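Glutathione peroxidase (Hypocrea jecorina, PDB 6VPD) probably reduces hydroperoxides to alcohols at the expense of thioredoxin dithiol, as a thioredoxin-dependent member of the glutathione peroxidase family. Local coordinates at residues A[28-32]-A[44-50]. Numbering follows the deposited sequence.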
# COMPACT_ATOMS: atom_id res chain seq x y z
N SER A 28 13.45 8.79 23.49
CA SER A 28 12.37 7.85 23.66
C SER A 28 11.10 8.50 23.15
O SER A 28 10.94 9.72 23.22
CB SER A 28 12.18 7.45 25.11
OG SER A 28 10.90 7.88 25.54
N PHE A 29 10.20 7.66 22.64
CA PHE A 29 8.93 8.13 22.14
C PHE A 29 8.22 8.99 23.17
O PHE A 29 7.62 10.01 22.82
CB PHE A 29 8.08 6.92 21.74
CG PHE A 29 6.66 7.23 21.40
CD1 PHE A 29 6.31 7.66 20.13
CD2 PHE A 29 5.67 7.05 22.34
CE1 PHE A 29 4.98 7.92 19.80
CE2 PHE A 29 4.35 7.31 22.02
CZ PHE A 29 4.00 7.74 20.75
N PHE A 30 8.33 8.64 24.43
CA PHE A 30 7.61 9.42 25.44
C PHE A 30 8.26 10.78 25.73
O PHE A 30 7.72 11.54 26.55
CB PHE A 30 7.47 8.58 26.72
CG PHE A 30 6.91 7.19 26.48
CD1 PHE A 30 5.57 6.99 26.17
CD2 PHE A 30 7.73 6.07 26.58
CE1 PHE A 30 5.06 5.71 25.96
CE2 PHE A 30 7.23 4.79 26.37
CZ PHE A 30 5.90 4.61 26.06
N ASP A 31 9.37 11.13 25.07
CA ASP A 31 9.91 12.49 25.12
C ASP A 31 9.08 13.49 24.32
O ASP A 31 9.28 14.70 24.47
CB ASP A 31 11.37 12.53 24.61
CG ASP A 31 12.36 11.77 25.51
OD1 ASP A 31 11.98 11.46 26.66
OD2 ASP A 31 13.51 11.49 25.08
N PHE A 32 8.18 13.04 23.46
CA PHE A 32 7.60 13.94 22.48
C PHE A 32 6.28 14.51 22.97
O PHE A 32 5.62 13.95 23.85
CB PHE A 32 7.39 13.24 21.15
CG PHE A 32 8.64 13.08 20.33
CD1 PHE A 32 9.45 11.97 20.49
CD2 PHE A 32 9.00 14.05 19.38
CE1 PHE A 32 10.60 11.83 19.73
CE2 PHE A 32 10.14 13.91 18.62
CZ PHE A 32 10.94 12.80 18.80
N LEU A 44 3.28 13.01 25.60
CA LEU A 44 3.31 11.56 25.40
C LEU A 44 3.94 10.81 26.57
O LEU A 44 3.81 9.59 26.65
CB LEU A 44 4.02 11.24 24.08
CG LEU A 44 3.21 11.66 22.84
CD1 LEU A 44 3.91 11.24 21.59
CD2 LEU A 44 1.80 11.09 22.86
N SER A 45 4.61 11.51 27.49
CA SER A 45 5.07 10.85 28.70
C SER A 45 3.92 10.36 29.56
O SER A 45 4.11 9.47 30.39
CB SER A 45 5.92 11.81 29.51
OG SER A 45 5.09 12.85 30.01
N GLN A 46 2.72 10.92 29.40
CA GLN A 46 1.55 10.41 30.11
C GLN A 46 1.28 8.95 29.78
O GLN A 46 0.55 8.28 30.52
CB GLN A 46 0.30 11.23 29.78
CG GLN A 46 -0.44 10.73 28.54
CD GLN A 46 -1.75 11.47 28.27
OE1 GLN A 46 -1.76 12.68 28.07
NE2 GLN A 46 -2.85 10.73 28.26
N TYR A 47 1.82 8.45 28.67
CA TYR A 47 1.71 7.05 28.27
C TYR A 47 2.96 6.24 28.59
O TYR A 47 3.07 5.09 28.14
CB TYR A 47 1.40 6.96 26.77
CG TYR A 47 0.09 7.58 26.34
CD1 TYR A 47 -1.12 7.02 26.75
CD2 TYR A 47 0.05 8.69 25.50
CE1 TYR A 47 -2.33 7.56 26.35
CE2 TYR A 47 -1.18 9.25 25.10
CZ TYR A 47 -2.37 8.67 25.54
OH TYR A 47 -3.60 9.15 25.17
N LYS A 48 3.90 6.79 29.35
CA LYS A 48 5.17 6.10 29.58
C LYS A 48 4.94 4.70 30.15
O LYS A 48 4.02 4.47 30.94
CB LYS A 48 6.04 6.92 30.53
CG LYS A 48 7.44 6.36 30.75
CD LYS A 48 8.33 7.32 31.52
CE LYS A 48 8.75 8.50 30.67
NZ LYS A 48 9.73 9.41 31.37
N GLY A 49 5.76 3.75 29.72
CA GLY A 49 5.64 2.39 30.21
C GLY A 49 4.50 1.58 29.62
O GLY A 49 4.25 0.47 30.10
N LYS A 50 3.81 2.11 28.61
CA LYS A 50 2.74 1.41 27.92
C LYS A 50 3.17 1.08 26.50
O LYS A 50 4.18 1.59 25.99
CB LYS A 50 1.46 2.25 27.89
CG LYS A 50 1.13 2.98 29.17
CD LYS A 50 0.64 2.04 30.25
CE LYS A 50 -0.11 2.79 31.34
NZ LYS A 50 -1.33 3.42 30.79
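The ring of F30, docked against the backbone of 44-50, illustrates how one aromatic side chain can join two short 3-10 segments. K48 CA stands over the centre of one face, 3.5 Å from the ring centroid and 11° off the normal, a CH-pi contact; F29 CD2 lies over the opposite face, off centre toward its rim. Carbonyl oxygens border the ring edge in its plane: L44 O lies 3.2 Å from F30 CD1, and K50 O is near F30 CZ. With CG anti to the carbonyl carbon (chi1 -51°), the F30 ring reaches the type II turn Y47-K50, where Y47 CB approaches F30 CE1. Replacing F30 by alanine would take the ring away and is likely to open a gap beneath K48 CA and beside Y47 CB. A second CH-pi contact brings L44 CD1 over a face of the F29 ring, 4.0 Å from its centroid; the same methyl touches F32 CB. The hydrogen bond between the segments runs from L44 N to F32 O (3.1 Å), just beyond the ends of antiparallel strands 33-35 and 41-43, consistent with an extension of their pairing. F29 and F30 meet V52 of strand 51-58, F29 and F32 rest on helix 133-141, and L44 and Y47 reach strand 85-92, so the two 3-10 segments pack against both that helix and the central sheet of the thioredoxin fold.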